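Local coordinates for phosphoribosylaminoimidazole-succinocarboxamide synthase (PDB 2CNQ), which joins CAIR and L-aspartate at the expense of ATP to form SAICAR, a step of de novo purine biosynthesis, at residues Glu181-Glu185 against Asp186-Arg190; Asp87-Pro90 against Ala91-Glu95. All blocks are in the same frame, centred on the assembly; numbering follows the deposited sequence.

Interaction 1 (Glu181-Glu185 against Asp186-Arg190). Unlike the reference sequence in segment 181-185: Glu-185 (reference Gly).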
loop_
_atom_site.group_PDB
_atom_site.type_symbol
_atom_site.label_atom_id
_atom_site.label_comp_id
_atom_site.label_asym_id
_atom_site.label_seq_id
_atom_site.Cartn_x
_atom_site.Cartn_y
_atom_site.Cartn_z
ATOM N N GLU A 181 -4.073 -16.351 15.982
ATOM C CA GLU A 181 -3.152 -16.576 17.059
ATOM C C GLU A 181 -2.438 -15.318 17.442
ATOM O O GLU A 181 -2.204 -15.066 18.609
ATOM C CB GLU A 181 -2.145 -17.628 16.685
ATOM C CG GLU A 181 -2.726 -18.968 16.504
ATOM C CD GLU A 181 -3.404 -19.476 17.726
ATOM O OE1 GLU A 181 -2.783 -19.409 18.809
ATOM O OE2 GLU A 181 -4.552 -19.952 17.639
ATOM N N LEU A 182 -2.065 -14.522 16.466
ATOM C CA LEU A 182 -1.354 -13.320 16.733
ATOM C C LEU A 182 -2.199 -12.229 17.278
ATOM O O LEU A 182 -1.768 -11.506 18.157
ATOM C CB LEU A 182 -0.687 -12.833 15.469
ATOM C CG LEU A 182 0.346 -13.745 14.892
ATOM C CD1 LEU A 182 0.880 -13.143 13.621
ATOM C CD2 LEU A 182 1.458 -14.018 15.851
ATOM N N VAL A 183 -3.398 -12.068 16.765
ATOM C CA VAL A 183 -4.163 -10.883 17.061
ATOM C C VAL A 183 -5.451 -11.117 17.783
ATOM O O VAL A 183 -6.102 -10.162 18.128
ATOM C CB VAL A 183 -4.397 -10.019 15.839
ATOM C CG1 VAL A 183 -3.094 -9.834 15.099
ATOM C CG2 VAL A 183 -5.457 -10.595 14.947
ATOM N N GLY A 184 -5.803 -12.373 17.988
ATOM C CA GLY A 184 -7.020 -12.716 18.637
ATOM C C GLY A 184 -8.060 -13.159 17.663
ATOM O O GLY A 184 -8.122 -12.663 16.550
ATOM N N GLU A 185 -8.873 -14.114 18.058
ATOM C CA GLU A 185 -9.834 -14.673 17.141
ATOM C C GLU A 185 -10.881 -13.676 16.731
ATOM O O GLU A 185 -11.250 -13.626 15.575
ATOM C CB GLU A 185 -10.501 -15.892 17.735
ATOM C CG GLU A 185 -11.365 -15.667 18.951
ATOM C CD GLU A 185 -12.033 -16.922 19.417
ATOM O OE1 GLU A 185 -12.002 -17.940 18.709
ATOM O OE2 GLU A 185 -12.617 -16.869 20.489
ATOM N N ASP A 186 -11.380 -12.891 17.659
ATOM C CA ASP A 186 -12.422 -11.975 17.297
ATOM C C ASP A 186 -11.859 -10.918 16.392
ATOM O O ASP A 186 -12.431 -10.611 15.372
ATOM C CB ASP A 186 -13.082 -11.387 18.516
ATOM C CG ASP A 186 -13.839 -12.434 19.320
ATOM O OD1 ASP A 186 -13.960 -12.271 20.531
ATOM O OD2 ASP A 186 -14.316 -13.422 18.748
ATOM N N LEU A 187 -10.732 -10.368 16.772
ATOM C CA LEU A 187 -10.167 -9.301 16.007
ATOM C C LEU A 187 -9.773 -9.785 14.644
ATOM O O LEU A 187 -9.998 -9.110 13.664
ATOM C CB LEU A 187 -8.992 -8.694 16.728
ATOM C CG LEU A 187 -8.357 -7.534 15.998
ATOM C CD1 LEU A 187 -9.342 -6.409 15.751
ATOM C CD2 LEU A 187 -7.158 -7.059 16.770
ATOM N N SER A 188 -9.186 -10.958 14.548
ATOM C CA SER A 188 -8.778 -11.451 13.245
ATOM C C SER A 188 -9.949 -11.606 12.324
ATOM O O SER A 188 -9.851 -11.304 11.157
ATOM C CB SER A 188 -8.111 -12.811 13.403
ATOM O OG SER A 188 -7.602 -13.325 12.174
ATOM N N ARG A 189 -11.067 -12.097 12.819
ATOM C CA ARG A 189 -12.216 -12.231 11.975
ATOM C C ARG A 189 -12.706 -10.858 11.571
ATOM O O ARG A 189 -13.077 -10.670 10.436
ATOM C CB ARG A 189 -13.315 -12.976 12.689
ATOM C CG ARG A 189 -14.486 -13.236 11.753
ATOM C CD ARG A 189 -15.609 -13.821 12.491
ATOM N NE ARG A 189 -16.705 -14.239 11.644
ATOM C CZ ARG A 189 -16.878 -15.469 11.200
ATOM N NH1 ARG A 189 -17.929 -15.732 10.451
ATOM N NH2 ARG A 189 -16.025 -16.426 11.492
ATOM N N ARG A 190 -12.727 -9.913 12.488
ATOM C CA ARG A 190 -13.167 -8.598 12.152
ATOM C C ARG A 190 -12.279 -8.002 11.099
ATOM O O ARG A 190 -12.743 -7.351 10.190
ATOM C CB ARG A 190 -13.158 -7.702 13.357
ATOM C CG ARG A 190 -14.230 -8.016 14.332
ATOM C CD ARG A 190 -14.033 -7.266 15.600
ATOM N NE ARG A 190 -14.123 -5.841 15.379
ATOM C CZ ARG A 190 -13.641 -4.914 16.191
ATOM N NH1 ARG A 190 -12.973 -5.244 17.278
ATOM N NH2 ARG A 190 -13.827 -3.639 15.897
HETATM O O HOH W 1 -14.547 -15.244 20.802
#

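Interaction 2 (Asp87-Pro90 against Ala91-Glu95)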
loop_
_atom_site.group_PDB
_atom_site.type_symbol
_atom_site.label_atom_id
_atom_site.label_comp_id
_atom_site.label_asym_id
_atom_site.label_seq_id
_atom_site.Cartn_x
_atom_site.Cartn_y
_atom_site.Cartn_z
ATOM N N ASP A 87 0.086 24.007 8.417
ATOM C CA ASP A 87 -0.498 24.760 9.506
ATOM C C ASP A 87 -0.420 24.015 10.793
ATOM O O ASP A 87 -0.497 24.622 11.833
ATOM C CB ASP A 87 -1.917 25.107 9.182
ATOM C CG ASP A 87 -1.998 26.034 8.036
ATOM O OD1 ASP A 87 -1.259 27.041 8.048
ATOM O OD2 ASP A 87 -2.738 25.758 7.107
ATOM N N TYR A 88 -0.293 22.706 10.738
ATOM C CA TYR A 88 -0.245 21.821 11.859
ATOM C C TYR A 88 1.154 21.394 12.193
ATOM O O TYR A 88 1.341 20.550 13.037
ATOM C CB TYR A 88 -1.095 20.590 11.555
ATOM C CG TYR A 88 -2.542 20.905 11.555
ATOM C CD1 TYR A 88 -3.138 21.577 10.510
ATOM C CD2 TYR A 88 -3.333 20.505 12.595
ATOM C CE1 TYR A 88 -4.458 21.880 10.547
ATOM C CE2 TYR A 88 -4.653 20.798 12.625
ATOM C CZ TYR A 88 -5.214 21.488 11.596
ATOM O OH TYR A 88 -6.543 21.812 11.602
ATOM N N LEU A 89 2.144 21.991 11.568
ATOM C CA LEU A 89 3.509 21.686 11.803
ATOM C C LEU A 89 4.199 22.910 12.285
ATOM O O LEU A 89 3.781 24.018 12.040
ATOM C CB LEU A 89 4.175 21.210 10.524
ATOM C CG LEU A 89 3.616 19.911 9.985
ATOM C CD1 LEU A 89 4.240 19.639 8.643
ATOM C CD2 LEU A 89 3.890 18.770 10.927
ATOM N N PRO A 90 5.319 22.730 12.961
ATOM C CA PRO A 90 6.144 23.878 13.295
ATOM C C PRO A 90 6.356 24.746 12.097
ATOM O O PRO A 90 6.527 24.269 10.991
ATOM C CB PRO A 90 7.434 23.250 13.759
ATOM C CG PRO A 90 6.994 21.931 14.318
ATOM C CD PRO A 90 5.928 21.474 13.397
ATOM N N ALA A 91 6.350 26.030 12.334
ATOM C CA ALA A 91 6.488 27.000 11.290
ATOM C C ALA A 91 7.705 26.754 10.459
ATOM O O ALA A 91 7.686 26.988 9.272
ATOM C CB ALA A 91 6.535 28.386 11.872
ATOM N N LYS A 92 8.775 26.313 11.068
ATOM C CA LYS A 92 9.982 26.125 10.316
ATOM C C LYS A 92 9.776 25.177 9.165
ATOM O O LYS A 92 10.435 25.303 8.161
ATOM C CB LYS A 92 11.081 25.682 11.249
ATOM C CG LYS A 92 12.405 25.769 10.640
ATOM C CD LYS A 92 13.528 25.658 11.636
ATOM C CE LYS A 92 14.836 25.801 10.936
ATOM N NZ LYS A 92 14.959 27.104 10.242
ATOM N N LEU A 93 8.871 24.199 9.312
ATOM C CA LEU A 93 8.688 23.240 8.240
ATOM C C LEU A 93 7.985 23.795 7.042
ATOM O O LEU A 93 7.921 23.149 6.029
ATOM C CB LEU A 93 7.991 22.014 8.741
ATOM C CG LEU A 93 8.807 21.232 9.751
ATOM C CD1 LEU A 93 8.013 20.029 10.177
ATOM C CD2 LEU A 93 10.124 20.810 9.205
ATOM N N SER A 94 7.490 25.020 7.149
ATOM C CA SER A 94 7.005 25.719 5.986
ATOM C C SER A 94 8.073 26.447 5.245
ATOM O O SER A 94 7.820 26.936 4.170
ATOM C CB SER A 94 5.951 26.708 6.393
ATOM O OG SER A 94 4.777 26.069 6.805
ATOM N N GLU A 95 9.246 26.564 5.807
ATOM C CA GLU A 95 10.340 27.181 5.093
ATOM C C GLU A 95 10.637 26.290 3.936
ATOM O O GLU A 95 10.551 25.085 4.040
ATOM C CB GLU A 95 11.547 27.331 5.989
ATOM C CG GLU A 95 11.239 28.263 7.134
ATOM C CD GLU A 95 12.268 28.295 8.207
ATOM O OE1 GLU A 95 13.299 27.616 8.107
ATOM O OE2 GLU A 95 12.000 28.982 9.206
HETATM O O HOH W 2 4.790 24.453 8.854
#

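Interaction 1 (Glu181-Glu185 against Asp186-Arg190)
Val-183 and Gly-184 meet Leu-187 and Ser-188 round the kink between two consecutive helices. Two backbone bonds start the second helix. Ser-188 N donates to Gly-184 O at 2.8 Å, with an N-H...O angle of 158°. Arg-189 N reaches Glu-185 O at 3.2 Å, a longer bond. Gly-184 leaves helical backbone angles with a positive phi of 102°, which ends the first helix and sets the kink.

The apolar contacts lie on the face turned to strand 113-122. Val-183 CG2 sits between its own backbone N and carbonyl carbon. From there it lies 3.8 Å from Ser-188 CB. Val-183 CB faces Leu-187 CD2 at 4.2 Å. Both side chains also touch Ile-115 of that strand.

The acidic pair is exposed at the surface. Glu-185 (glycine in the reference sequence) and Asp-186 run side by side, their carboxylate planes 22° apart. OE2 of Glu-185 and OD2 of Asp-186 are 4.2 Å apart. In the conformers given, a water appears to donate to both. This bridge is doubtful, since its 2.5 Å distance to Glu-185 OE2 is very short and both residues have a second conformer. A bound succinate also lies near Asp-186.

The arrangement is a helix-to-helix junction. Gly-184 ends helix 176-183 and is the N-cap of helix 185-209, and Val-183 and Leu-187 seat the junction on the mixed sheet.

Interaction 2 (Asp87-Pro90 against Ala91-Glu95)
The chain turns at Pro-90, whose carbonyl accepts Leu-93 N at 2.9 Å and opens a run of three successive i to i+3 backbone bonds. Leu-93 N lies above the Pro-90 carbonyl plane, 45° out of it, and the N-H...O angle is 147°. Ser-94 N to Ala-91 O and Glu-95 N to Lys-92 O follow in the same way.

The apolar contact centres on Leu-93. Its CG is anti to the carbonyl carbon (chi1 -65°), and this carries CD1 back toward the preceding residues. CD1 lies 4.0 Å from Leu-89 CB and 4.1 Å from Leu-89 CD1. The two leucine side chains cross at about a right angle, and both are buried. Pro-90 lies alongside Leu-93, with its ring atom CD 4.1 Å from Leu-93 CD1. Beyond this pair, Leu-93 touches Leu-12, Tyr-98 and Leu-102, while Leu-89 rests on Val-26.

Polar groups border this cluster. A water 2.8 Å from Pro-90 O and 2.6 Å from Ser-94 OG probably links them, though it has more acceptors near it than protons to give. Lys-92 extends away from Pro-90. In the conformer described, its NZ makes a 2.8 Å salt bridge to Glu-95 OE1, which receives it on its syn lone pair. The Lys-92 side chain also touches Tyr-98.

The whole is a set of overlapping turns that leads from the short 3-10 segment at Asp-87 and Tyr-88 into helix 96-102, with Glu-95 as the N-cap. The side chain of Leu-89 is about 8 Å from the bound AMP. The turn follows closely on Ile-85, which lines the AMP pocket, but none of 87-95 is among the pocket residues.

Interaction 2 comes first along the chain and closes before interaction 1 opens. Their centres are 40 Å apart, and their nearest atoms are about 26 Å apart, so they do not touch. Both belong to the SAICAR synthetase region of this monomer, and both precede a helix. They are associated with different sheets. The helix after residues 87-95 is followed by strand 106-110, at the edge of the four-stranded antiparallel sheet. Residues 181-190 pack against strands 113-122 and 228-245 of the five-stranded mixed sheet. The two contacts thus lie in separate peripheral parts of the enzyme, interaction 2 being the one near the AMP site.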